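Local coordinates for protein ochratoxinase (Aspergillus niger, PDB 4C65) that hydrolyses the amide bond of the mycotoxin ochratoxin A, releasing L-phenylalanine and ochratoxin alpha, as a zinc-dependent carboxypeptidase of the amidohydrolase superfamily, at residues E187-R190 against A191-Q195; H247-A250 against G251-A255; K319-Q322 against G323-A327; T335-P339 against G340-A344; D401-V404 against F405-P408. All coordinates share one frame; numbering follows the deposited sequence.

Interaction 1: residues E187-R190 against A191-Q195; sequences EVRR and AVRLQ
Four successive i to i+4 hydrogen bonds carry the chain from Glu187-Arg190 into Ala191-Gln195, the donors being the N atoms of Ala191, Val192, Arg193 and Leu194; both segments belong to helix 185-198 of the TIM-barrel domain. The shortest of the four runs from Leu194 N to Arg190 O, 2.7 Å. Arg189 and Arg193, one turn apart, lie side by side and point the same way. CD of Arg189 comes within 3.9 Å of NH2 of Arg193, while CB of Arg189 sits over the centre of one face of the Arg193 guanidinium; the two guanidinium planes are turned 39° from each other. Their like charges are answered by shared acid: Glu234 of helix 225-237 bridges to both, through OE2 to Arg189 and OE1 to Arg193. Carboxylates of a second subunit complete the set, with Asp183 and Glu227 of that subunit meeting Arg193 and Glu226 meeting Arg189, which makes this helix face part of the octamer interface. Arg190 also reaches the second subunit, ending on its Glu187 and Asp183. With CG anti to the backbone N (chi1 175°), the root of Arg190 runs beside Leu194 before bending away, and CG touches Leu194 CD1 at 3.6 Å. Next to Leu194, the Gln195 side chain folds back one turn, and NE2 donates to Ala191 O at 3.0 Å.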
loop_
_atom_site.group_PDB
_atom_site.type_symbol
_atom_site.label_atom_id
_atom_site.label_comp_id
_atom_site.label_asym_id
_atom_site.label_seq_id
_atom_site.Cartn_x
_atom_site.Cartn_y
_atom_site.Cartn_z
ATOM N N GLU A 187 -19.767 0.870 -4.458
ATOM C CA GLU A 187 -18.783 1.557 -5.281
ATOM C C GLU A 187 -19.427 2.543 -6.244
ATOM O O GLU A 187 -18.850 3.606 -6.515
ATOM C CB GLU A 187 -17.899 0.565 -6.051
ATOM C CG GLU A 187 -16.888 -0.156 -5.171
ATOM C CD GLU A 187 -15.874 -0.972 -5.960
ATOM O OE1 GLU A 187 -15.829 -0.908 -7.219
ATOM O OE2 GLU A 187 -15.103 -1.695 -5.313
ATOM N N VAL A 188 -20.599 2.223 -6.771
ATOM C CA VAL A 188 -21.189 3.119 -7.777
ATOM C C VAL A 188 -21.652 4.427 -7.130
ATOM O O VAL A 188 -21.668 5.469 -7.804
ATOM C CB VAL A 188 -22.290 2.507 -8.668
ATOM C CG1 VAL A 188 -21.744 1.382 -9.528
ATOM C CG2 VAL A 188 -23.475 2.039 -7.850
ATOM N N ARG A 189 -21.992 4.393 -5.845
ATOM C CA ARG A 189 -22.322 5.634 -5.172
ATOM C C ARG A 189 -21.128 6.551 -5.209
ATOM O O ARG A 189 -21.262 7.716 -5.552
ATOM C CB ARG A 189 -22.757 5.414 -3.730
ATOM C CG ARG A 189 -24.147 4.801 -3.575
ATOM C CD ARG A 189 -24.570 4.891 -2.121
ATOM N NE ARG A 189 -25.709 4.036 -1.828
ATOM C CZ ARG A 189 -26.966 4.343 -2.095
ATOM N NH1 ARG A 189 -27.273 5.473 -2.729
ATOM N NH2 ARG A 189 -27.920 3.484 -1.746
ATOM N N ARG A 190 -19.968 6.043 -4.824
ATOM C CA ARG A 190 -18.777 6.884 -4.861
ATOM C C ARG A 190 -18.467 7.334 -6.286
ATOM O O ARG A 190 -18.131 8.504 -6.508
ATOM C CB ARG A 190 -17.571 6.214 -4.207
ATOM C CG ARG A 190 -16.311 7.072 -4.387
ATOM C CD ARG A 190 -15.398 7.127 -3.179
ATOM N NE ARG A 190 -15.023 5.806 -2.715
ATOM C CZ ARG A 190 -15.245 5.329 -1.499
ATOM N NH1 ARG A 190 -15.865 6.030 -0.569
ATOM N NH2 ARG A 190 -14.857 4.106 -1.213
ATOM N N ALA A 191 -18.635 6.433 -7.250
ATOM C CA ALA A 191 -18.354 6.750 -8.627
ATOM C C ALA A 191 -19.096 7.977 -9.094
ATOM O O ALA A 191 -18.490 8.872 -9.686
ATOM C CB ALA A 191 -18.674 5.575 -9.531
ATOM N N VAL A 192 -20.408 8.024 -8.847
ATOM C CA VAL A 192 -21.202 9.186 -9.239
ATOM C C VAL A 192 -20.706 10.425 -8.476
ATOM O O VAL A 192 -20.497 11.487 -9.063
ATOM C CB VAL A 192 -22.695 8.973 -8.967
ATOM C CG1 VAL A 192 -23.475 10.258 -9.246
ATOM C CG2 VAL A 192 -23.243 7.859 -9.832
ATOM N N ARG A 193 -20.505 10.271 -7.166
ATOM C CA ARG A 193 -20.104 11.387 -6.323
ATOM C C ARG A 193 -18.753 11.969 -6.750
ATOM O O ARG A 193 -18.570 13.177 -6.740
ATOM C CB ARG A 193 -20.078 10.953 -4.873
ATOM C CG ARG A 193 -21.465 10.703 -4.317
ATOM C CD ARG A 193 -21.446 9.916 -3.010
ATOM N NE ARG A 193 -22.811 9.545 -2.624
ATOM C CZ ARG A 193 -23.153 8.988 -1.468
ATOM N NH1 ARG A 193 -22.261 8.752 -0.542
ATOM N NH2 ARG A 193 -24.415 8.715 -1.233
ATOM N N LEU A 194 -17.829 11.124 -7.183
ATOM C CA LEU A 194 -16.535 11.616 -7.633
ATOM C C LEU A 194 -16.647 12.469 -8.900
ATOM O O LEU A 194 -15.837 13.372 -9.120
ATOM C CB LEU A 194 -15.588 10.464 -7.887
ATOM C CG LEU A 194 -14.972 9.769 -6.673
ATOM C CD1 LEU A 194 -14.354 8.450 -7.102
ATOM C CD2 LEU A 194 -13.913 10.636 -6.022
ATOM N N GLN A 195 -17.651 12.226 -9.738
ATOM C CA GLN A 195 -17.823 13.080 -10.915
ATOM C C GLN A 195 -18.437 14.403 -10.507
ATOM O O GLN A 195 -17.986 15.468 -10.949
ATOM C CB GLN A 195 -18.678 12.398 -11.981
ATOM C CG GLN A 195 -18.232 10.996 -12.347
ATOM C CD GLN A 195 -16.729 10.798 -12.255
ATOM O OE1 GLN A 195 -15.947 11.559 -12.826
ATOM N NE2 GLN A 195 -16.320 9.700 -11.600
#

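Interaction 2: residues H247-A250 against G251-A255; sequences HGKA and GIMAA
Lys249 and Met253 touch along their stems, CG of Lys249 to CG of Met253 at 3.9 Å, the two chains side by side and pointing the same way. They start one turn apart in helix 249-258, where Met253 N donates to Lys249 O at 2.8 Å and almost straight (171°). Lys249 has CG anti to the backbone N (chi1 -164°) and is extended from there on, which carries NZ beyond Met253 CG to salt bridges with Asp270 and Glu272. On another side of the helix Ile252 leans back over the turn that precedes it: CD1 lies 3.4 Å from His247 O, and CG1 rests 3.3 Å from Gly248 O. That same Gly248 O accepts from Ile252 N at 3.0 Å, Gly248 being the N-cap residue. Just ahead of the cap, the side chain of His247 leaves the backbone pointing away from Gly251-Ala255. Its ND1 is hydrogen-bonded to Ser267, and its ring stacks on His265 and meets His245 at about 90°, both ligands of the second zinc ion, which places it probably in the second shell of the metal site. The segment opens the helix of the beta-alpha-beta unit 242-246, 249-258, 262-263: Ile252 and Ala255 pack onto both strands, and Met253 faces helix 271-280.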
loop_
_atom_site.group_PDB
_atom_site.type_symbol
_atom_site.label_atom_id
_atom_site.label_comp_id
_atom_site.label_asym_id
_atom_site.label_seq_id
_atom_site.Cartn_x
_atom_site.Cartn_y
_atom_site.Cartn_z
ATOM N N HIS A 247 -26.814 -0.000 -26.901
ATOM C CA HIS A 247 -27.007 -0.506 -28.251
ATOM C C HIS A 247 -28.134 -1.527 -28.227
ATOM O O HIS A 247 -29.243 -1.248 -28.704
ATOM C CB HIS A 247 -25.707 -1.119 -28.800
ATOM C CG HIS A 247 -24.676 -0.101 -29.182
ATOM N ND1 HIS A 247 -24.837 0.759 -30.250
ATOM C CD2 HIS A 247 -23.479 0.208 -28.638
ATOM C CE1 HIS A 247 -23.792 1.558 -30.337
ATOM N NE2 HIS A 247 -22.949 1.240 -29.373
ATOM N N GLY A 248 -27.865 -2.697 -27.661
ATOM C CA GLY A 248 -28.856 -3.759 -27.628
ATOM C C GLY A 248 -30.082 -3.371 -26.828
ATOM O O GLY A 248 -29.997 -2.570 -25.903
ATOM N N LYS A 249 -31.223 -3.974 -27.167
ATOM C CA LYS A 249 -32.469 -3.700 -26.461
ATOM C C LYS A 249 -32.405 -4.018 -24.945
ATOM O O LYS A 249 -32.955 -3.264 -24.130
ATOM C CB LYS A 249 -33.626 -4.452 -27.105
ATOM C CG LYS A 249 -34.958 -3.895 -26.667
ATOM C CD LYS A 249 -36.125 -4.414 -27.474
ATOM C CE LYS A 249 -37.414 -4.056 -26.745
ATOM N NZ LYS A 249 -38.597 -4.427 -27.547
ATOM N N ALA A 250 -31.727 -5.100 -24.564
ATOM C CA ALA A 250 -31.529 -5.425 -23.125
ATOM C C ALA A 250 -30.994 -4.204 -22.357
ATOM O O ALA A 250 -31.519 -3.844 -21.298
ATOM C CB ALA A 250 -30.589 -6.606 -22.955
ATOM N N GLY A 251 -29.946 -3.589 -22.894
ATOM C CA GLY A 251 -29.344 -2.416 -22.280
ATOM C C GLY A 251 -30.243 -1.190 -22.324
ATOM O O GLY A 251 -30.360 -0.470 -21.323
ATOM N N ILE A 252 -30.892 -0.969 -23.468
ATOM C CA ILE A 252 -31.858 0.122 -23.617
ATOM C C ILE A 252 -32.935 0.042 -22.548
ATOM O O ILE A 252 -33.201 1.007 -21.860
ATOM C CB ILE A 252 -32.540 0.122 -24.996
ATOM C CG1 ILE A 252 -31.516 0.362 -26.107
ATOM C CG2 ILE A 252 -33.605 1.196 -25.059
ATOM C CD1 ILE A 252 -32.068 0.190 -27.520
ATOM N N MET A 253 -33.546 -1.126 -22.407
ATOM C CA MET A 253 -34.643 -1.303 -21.454
ATOM C C MET A 253 -34.172 -1.183 -20.006
ATOM O O MET A 253 -34.869 -0.614 -19.178
ATOM C CB MET A 253 -35.345 -2.642 -21.675
ATOM C CG MET A 253 -36.014 -2.763 -23.041
ATOM S SD MET A 253 -37.354 -1.578 -23.262
ATOM C CE MET A 253 -38.618 -2.446 -22.341
ATOM N N ALA A 254 -32.999 -1.700 -19.702
ATOM C CA ALA A 254 -32.502 -1.589 -18.345
ATOM C C ALA A 254 -32.229 -0.119 -17.998
ATOM O O ALA A 254 -32.492 0.316 -16.872
ATOM C CB ALA A 254 -31.249 -2.433 -18.155
ATOM N N ALA A 255 -31.723 0.644 -18.963
ATOM C CA ALA A 255 -31.419 2.058 -18.732
ATOM C C ALA A 255 -32.714 2.827 -18.506
ATOM O O ALA A 255 -32.782 3.691 -17.651
ATOM C CB ALA A 255 -30.648 2.634 -19.890
#

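Interaction 3: residues K319-Q322 against G323-A327; sequences KAYQ and GAIKA
Tyr321 and Ile325, one turn apart near the C-terminal end of helix 304-327 of the TIM-barrel domain, make the main side-chain contact. The terminal methyl CD1 of Ile325 lies over one face of the tyrosine ring, offset toward the rim, in a CH-pi contact 4.0 Å from the ring centroid and 22° off its normal. With CG anti to the backbone N (chi1 -165°), the ring stands out from the helix with one face within reach of this methyl. Beneath them the polar backbone is paired in regular i to i+4 fashion. Lys319 O takes the N-H of Gly323 at 2.8 Å, and Ala320 O that of Ala324 at 3.0 Å. Tyr321 O accepts from Ile325 N, also at 3.0 Å, while Gln322 O accepts from Lys326 N at 2.9 Å in the straightest bond of the set, 164°. Ala320 O has a second, weak donor in the indole NE1 of Trp274. The amide of Gln322 finds its partner on another helix, NE2 donating to Arg353 O of helix 344-354. Around this turn, Ala320, Tyr321 and Ala324 pack on Tyr284 of barrel strand 283-285, Tyr321 and Ile325 on Ile331 of barrel strand 331-332, and Ala324 and Ala327 on Trp274 of helix 271-280.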
loop_
_atom_site.group_PDB
_atom_site.type_symbol
_atom_site.label_atom_id
_atom_site.label_comp_id
_atom_site.label_asym_id
_atom_site.label_seq_id
_atom_site.Cartn_x
_atom_site.Cartn_y
_atom_site.Cartn_z
ATOM N N LYS A 319 -32.664 2.176 -38.842
ATOM C CA LYS A 319 -34.116 1.968 -38.652
ATOM C C LYS A 319 -34.584 2.530 -37.337
ATOM O O LYS A 319 -35.633 3.166 -37.276
ATOM C CB LYS A 319 -34.506 0.496 -38.643
ATOM C CG LYS A 319 -34.359 -0.262 -39.950
ATOM C CD LYS A 319 -35.003 -1.666 -39.843
ATOM C CE LYS A 319 -34.690 -2.516 -41.061
ATOM N NZ LYS A 319 -35.822 -3.358 -41.582
ATOM N N ALA A 320 -33.797 2.306 -36.289
ATOM C CA ALA A 320 -34.123 2.804 -34.962
ATOM C C ALA A 320 -34.251 4.319 -34.973
ATOM O O ALA A 320 -35.189 4.879 -34.388
ATOM C CB ALA A 320 -33.079 2.344 -33.951
ATOM N N TYR A 321 -33.282 4.977 -35.601
ATOM C CA TYR A 321 -33.243 6.443 -35.685
ATOM C C TYR A 321 -34.426 6.972 -36.474
ATOM O O TYR A 321 -35.144 7.854 -36.016
ATOM C CB TYR A 321 -31.931 6.901 -36.351
ATOM C CG TYR A 321 -31.561 8.373 -36.205
ATOM C CD1 TYR A 321 -32.169 9.203 -35.246
ATOM C CD2 TYR A 321 -30.552 8.923 -36.997
ATOM C CE1 TYR A 321 -31.803 10.543 -35.116
ATOM C CE2 TYR A 321 -30.173 10.255 -36.867
ATOM C CZ TYR A 321 -30.784 11.056 -35.925
ATOM O OH TYR A 321 -30.399 12.360 -35.807
ATOM N N GLN A 322 -34.622 6.417 -37.663
ATOM C CA GLN A 322 -35.724 6.835 -38.526
ATOM C C GLN A 322 -37.046 6.622 -37.808
ATOM O O GLN A 322 -37.936 7.470 -37.875
ATOM C CB GLN A 322 -35.711 6.054 -39.841
ATOM C CG GLN A 322 -34.566 6.437 -40.761
ATOM C CD GLN A 322 -34.398 5.500 -41.932
ATOM O OE1 GLN A 322 -35.021 4.438 -41.999
ATOM N NE2 GLN A 322 -33.555 5.879 -42.859
ATOM N N GLY A 323 -37.172 5.474 -37.147
ATOM C CA GLY A 323 -38.404 5.135 -36.454
ATOM C C GLY A 323 -38.702 6.101 -35.323
ATOM O O GLY A 323 -39.856 6.492 -35.119
ATOM N N ALA A 324 -37.663 6.492 -34.602
ATOM C CA ALA A 324 -37.819 7.401 -33.485
ATOM C C ALA A 324 -38.210 8.784 -33.960
ATOM O O ALA A 324 -38.969 9.482 -33.290
ATOM C CB ALA A 324 -36.545 7.461 -32.666
ATOM N N ILE A 325 -37.676 9.193 -35.100
ATOM C CA ILE A 325 -38.033 10.487 -35.681
ATOM C C ILE A 325 -39.504 10.448 -36.088
ATOM O O ILE A 325 -40.258 11.347 -35.748
ATOM C CB ILE A 325 -37.134 10.831 -36.886
ATOM C CG1 ILE A 325 -35.728 11.171 -36.395
ATOM C CG2 ILE A 325 -37.707 12.001 -37.698
ATOM C CD1 ILE A 325 -34.651 11.054 -37.455
ATOM N N LYS A 326 -39.879 9.379 -36.795
ATOM C CA LYS A 326 -41.230 9.173 -37.301
ATOM C C LYS A 326 -42.221 9.085 -36.129
ATOM O O LYS A 326 -43.315 9.640 -36.197
ATOM C CB LYS A 326 -41.263 7.924 -38.243
ATOM C CG LYS A 326 -41.230 8.279 -39.709
ATOM C CD LYS A 326 -41.783 7.116 -40.540
ATOM C CE LYS A 326 -41.434 7.172 -42.068
ATOM N NZ LYS A 326 -39.998 6.821 -42.322
ATOM N N ALA A 327 -41.820 8.461 -35.031
ATOM C CA ALA A 327 -42.720 8.291 -33.887
ATOM C C ALA A 327 -42.815 9.523 -32.996
ATOM O O ALA A 327 -43.630 9.564 -32.082
ATOM C CB ALA A 327 -42.282 7.097 -33.059
#

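Interaction 4: residues T335-P339 against G340-A344; sequences TDTAP and GGPTA
Thr335 and Thr343 cross at about a right angle where the loop after strand 331-332 of the TIM barrel, which carries the active-site residue Asp336, doubles back through a type II beta turn toward helix 344-354. Thr335 turns OG1 across the backbone of its partner, 3.3 Å from Thr343 CA, and also against the methyl, 3.5 Å from Thr343 CG2. These are van der Waals contacts; the hydroxyl makes its hydrogen bond to Asp67. The CG2 branch of Thr335 lies against the residue before Thr343, 3.8 Å from Pro342 O. Two residues on, Thr337 points toward the same limb and also stands roughly perpendicular to Thr343, the two CG2 methyls meeting at 3.9 Å. Its OG1, anti to the backbone N (chi1 -168°), is directed instead at the proline ring, 3.6 Å from Pro342 CD. One loop limb thus presents two threonines to the other, and between them Asp336 points away from Gly340-Ala344. Its side chain packs on the zinc ligands His69 and His265 and makes a weak hydrogen bond to a third, His71, while backbone bonds of Asp336 with His69 and of Thr337 with His71 tie this limb to the metal site. In a neighbouring subunit, Asn435 is hydrogen-bonded to Gly340 O and Phe437 packs on Ala338 and Pro342. The beta turn runs from Ala338 to Gly341, with Gly340 at positive phi (77°), and an inverse gamma turn centred on Pro342 follows it; the beta turn is closed by Gly341 N donating to Ala338 O at 2.8 Å.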
loop_
_atom_site.group_PDB
_atom_site.type_symbol
_atom_site.label_atom_id
_atom_site.label_comp_id
_atom_site.label_asym_id
_atom_site.label_seq_id
_atom_site.Cartn_x
_atom_site.Cartn_y
_atom_site.Cartn_z
ATOM N N THR A 335 -22.320 13.716 -31.895
ATOM C CA THR A 335 -21.413 13.211 -32.934
ATOM C C THR A 335 -20.533 12.052 -32.463
ATOM O O THR A 335 -20.169 11.166 -33.247
ATOM C CB THR A 335 -20.543 14.374 -33.433
ATOM O OG1 THR A 335 -21.397 15.437 -33.856
ATOM C CG2 THR A 335 -19.683 13.955 -34.617
ATOM N N ASP A 336 -20.207 12.061 -31.172
ATOM C CA ASP A 336 -19.244 11.149 -30.567
ATOM C C ASP A 336 -17.860 11.401 -31.138
ATOM O O ASP A 336 -17.276 10.556 -31.803
ATOM C CB ASP A 336 -19.669 9.699 -30.742
ATOM C CG ASP A 336 -19.014 8.763 -29.725
ATOM O OD1 ASP A 336 -18.006 9.118 -29.093
ATOM O OD2 ASP A 336 -19.519 7.645 -29.574
ATOM N N THR A 337 -17.337 12.577 -30.855
ATOM C CA THR A 337 -16.039 12.986 -31.380
ATOM C C THR A 337 -15.325 13.927 -30.399
ATOM O O THR A 337 -15.896 14.372 -29.412
ATOM C CB THR A 337 -16.244 13.670 -32.751
ATOM O OG1 THR A 337 -14.992 13.830 -33.412
ATOM C CG2 THR A 337 -16.912 15.017 -32.581
ATOM N N ALA A 338 -14.064 14.219 -30.685
ATOM C CA ALA A 338 -13.284 15.181 -29.908
ATOM C C ALA A 338 -13.742 16.596 -30.220
ATOM O O ALA A 338 -14.215 16.876 -31.317
ATOM C CB ALA A 338 -11.792 15.039 -30.243
ATOM N N PRO A 339 -13.584 17.509 -29.257
ATOM C CA PRO A 339 -13.837 18.957 -29.490
ATOM C C PRO A 339 -13.132 19.501 -30.724
ATOM O O PRO A 339 -11.983 19.158 -30.972
ATOM C CB PRO A 339 -13.253 19.606 -28.244
ATOM C CG PRO A 339 -13.469 18.564 -27.174
ATOM C CD PRO A 339 -13.276 17.235 -27.842
ATOM N N GLY A 340 -13.866 20.273 -31.516
ATOM C CA GLY A 340 -13.412 20.706 -32.811
ATOM C C GLY A 340 -13.509 19.643 -33.881
ATOM O O GLY A 340 -13.039 19.835 -35.005
ATOM N N GLY A 341 -14.150 18.525 -33.556
ATOM C CA GLY A 341 -14.387 17.465 -34.527
ATOM C C GLY A 341 -15.481 17.845 -35.506
ATOM O O GLY A 341 -16.051 18.936 -35.423
ATOM N N PRO A 342 -15.782 16.947 -36.458
ATOM C CA PRO A 342 -16.731 17.200 -37.527
ATOM C C PRO A 342 -18.178 17.104 -37.059
ATOM O O PRO A 342 -18.938 16.296 -37.578
ATOM C CB PRO A 342 -16.412 16.092 -38.523
ATOM C CG PRO A 342 -15.967 14.959 -37.661
ATOM C CD PRO A 342 -15.181 15.607 -36.561
ATOM N N THR A 343 -18.565 17.946 -36.106
ATOM C CA THR A 343 -19.904 17.887 -35.556
ATOM C C THR A 343 -21.035 18.276 -36.550
ATOM O O THR A 343 -22.155 17.771 -36.458
ATOM C CB THR A 343 -20.013 18.762 -34.297
ATOM O OG1 THR A 343 -19.526 20.080 -34.577
ATOM C CG2 THR A 343 -19.212 18.130 -33.137
ATOM N N ALA A 344 -20.717 19.153 -37.504
ATOM C CA ALA A 344 -21.699 19.618 -38.495
ATOM C C ALA A 344 -22.256 18.479 -39.341
ATOM O O ALA A 344 -23.409 18.524 -39.758
ATOM C CB ALA A 344 -21.079 20.686 -39.389
#

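Interaction 5: residues D401-V404 against F405-P408; sequences DIKV and FQEP
A backbone carbonyl meets the edge of a ring here: Ile402 O lies near the plane of the Phe405 ring, 3.4 Å from CD2. The same oxygen accepts a hydrogen bond from a water at 2.9 Å, and that water in turn accepts from Gln406 NE2 at 3.0 Å, which joins the two segments through solvent. Gln406 NE2 has a second partner in Gln348 of helix 344-354. Further out on the ring, Ile402 and Phe405 lie at a slant to each other, with CD1 of the isoleucine 4.0 Å from CE2. Ile402 gets there by setting CG1 anti to its N (chi1 -157°), with CG2 left between the backbone N and the carbonyl carbon. The backbone coils tightly through a short 3-10 segment, and its bonds span three residues instead of four: Gln406 N to Lys403 O at 2.9 Å and Glu407 N to Val404 O at 3.1 Å. In both the donor stands above the carbonyl plane, by 57° at Lys403 and 47° at Val404. Before it, Asp401 OD1 takes the N-H of Lys403 in an Asx turn. The turn is part of the loop that connects strand 391-394 to strand 411-416; in it Phe405 packs on Met62 and Leu65 of strand 60-67 and Val404 on Leu394. Because Phe405 is buried while Lys403 and Glu407 are exposed, the turn has an apolar and a polar side. The carbonyl of Ile402 lies between the two, bonded to the water and probably favoured weakly by the polarised C-H at the ring edge.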
loop_
_atom_site.group_PDB
_atom_site.type_symbol
_atom_site.label_atom_id
_atom_site.label_comp_id
_atom_site.label_asym_id
_atom_site.label_seq_id
_atom_site.Cartn_x
_atom_site.Cartn_y
_atom_site.Cartn_z
ATOM N N ASP A 401 -29.785 24.278 -47.517
ATOM C CA ASP A 401 -28.690 23.305 -47.584
ATOM C C ASP A 401 -28.077 23.119 -46.207
ATOM O O ASP A 401 -27.322 23.971 -45.718
ATOM C CB ASP A 401 -27.629 23.764 -48.594
ATOM C CG ASP A 401 -26.500 22.748 -48.787
ATOM O OD1 ASP A 401 -26.613 21.574 -48.359
ATOM O OD2 ASP A 401 -25.478 23.140 -49.392
ATOM N N ILE A 402 -28.366 21.974 -45.597
ATOM C CA ILE A 402 -27.882 21.681 -44.254
ATOM C C ILE A 402 -26.348 21.548 -44.165
ATOM O O ILE A 402 -25.775 21.698 -43.096
ATOM C CB ILE A 402 -28.584 20.434 -43.678
ATOM C CG1 ILE A 402 -28.538 20.434 -42.150
ATOM C CG2 ILE A 402 -28.017 19.145 -44.259
ATOM C CD1 ILE A 402 -29.541 21.383 -41.514
ATOM N N LYS A 403 -25.694 21.307 -45.294
ATOM C CA LYS A 403 -24.239 21.211 -45.345
ATOM C C LYS A 403 -23.523 22.556 -45.182
ATOM O O LYS A 403 -22.300 22.607 -45.126
ATOM C CB LYS A 403 -23.792 20.600 -46.673
ATOM C CG LYS A 403 -24.273 19.190 -46.898
ATOM C CD LYS A 403 -23.692 18.636 -48.187
ATOM C CE LYS A 403 -24.383 17.353 -48.547
ATOM N NZ LYS A 403 -24.010 16.926 -49.910
ATOM N N VAL A 404 -24.279 23.648 -45.167
ATOM C CA VAL A 404 -23.689 24.971 -44.998
ATOM C C VAL A 404 -22.848 25.044 -43.716
ATOM O O VAL A 404 -21.768 25.644 -43.705
ATOM C CB VAL A 404 -24.787 26.059 -45.017
ATOM C CG1 VAL A 404 -24.254 27.374 -44.480
ATOM C CG2 VAL A 404 -25.291 26.265 -46.448
ATOM N N PHE A 405 -23.321 24.375 -42.664
ATOM C CA PHE A 405 -22.613 24.328 -41.390
ATOM C C PHE A 405 -21.214 23.698 -41.474
ATOM O O PHE A 405 -20.397 23.879 -40.587
ATOM C CB PHE A 405 -23.428 23.556 -40.371
ATOM C CG PHE A 405 -24.712 24.211 -40.001
ATOM C CD1 PHE A 405 -24.723 25.366 -39.250
ATOM C CD2 PHE A 405 -25.917 23.651 -40.374
ATOM C CE1 PHE A 405 -25.915 25.971 -38.889
ATOM C CE2 PHE A 405 -27.116 24.247 -40.023
ATOM C CZ PHE A 405 -27.115 25.412 -39.285
ATOM N N GLN A 406 -20.935 22.964 -42.540
ATOM C CA GLN A 406 -19.624 22.342 -42.705
ATOM C C GLN A 406 -18.549 23.294 -43.237
ATOM O O GLN A 406 -17.391 22.893 -43.335
ATOM C CB GLN A 406 -19.731 21.098 -43.595
ATOM C CG GLN A 406 -20.460 19.956 -42.895
ATOM C CD GLN A 406 -20.841 18.862 -43.848
ATOM O OE1 GLN A 406 -20.029 18.432 -44.662
ATOM N NE2 GLN A 406 -22.082 18.420 -43.780
ATOM N N GLU A 407 -18.919 24.520 -43.587
ATOM C CA GLU A 407 -17.926 25.527 -43.898
ATOM C C GLU A 407 -17.886 26.544 -42.739
ATOM O O GLU A 407 -18.799 27.359 -42.614
ATOM C CB GLU A 407 -18.231 26.185 -45.238
ATOM C CG GLU A 407 -17.289 27.333 -45.594
ATOM C CD GLU A 407 -15.797 27.001 -45.440
ATOM O OE1 GLU A 407 -15.226 26.426 -46.388
ATOM O OE2 GLU A 407 -15.192 27.329 -44.386
ATOM N N PRO A 408 -16.825 26.497 -41.878
ATOM C CA PRO A 408 -16.731 27.455 -40.744
ATOM C C PRO A 408 -16.749 28.948 -41.139
ATOM O O PRO A 408 -17.231 29.762 -40.355
ATOM C CB PRO A 408 -15.381 27.127 -40.080
ATOM C CG PRO A 408 -14.928 25.819 -40.625
ATOM C CD PRO A 408 -15.681 25.557 -41.906
HETATM O O HOH W 1 -23.662 20.133 -41.969
#

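How the interactions relate
Interactions 1, 2 and 3 lie on three different helices, 185-198, 249-258 and 304-327, with 2 at the N-terminal start of its helix, whereas interactions 4 and 5 shape loops. Interactions 1 and 4 are largely buried, and each meets another subunit, the first through charge, the second through lighter contacts. Interactions 2, 3 and 5 are only partly buried, and no other chain touches them. Helix 271-280 is a common neighbour of 2 and 3; helix 344-354 borders 3 and 5 and begins about where 4 ends. Interactions 2 and 4 both border the zinc site, one by a histidine packed on two zinc ligands, the other by an active-site aspartate. Interactions 4 and 5 touch directly, Ala344 CB lying 3.5 Å from Phe405 O.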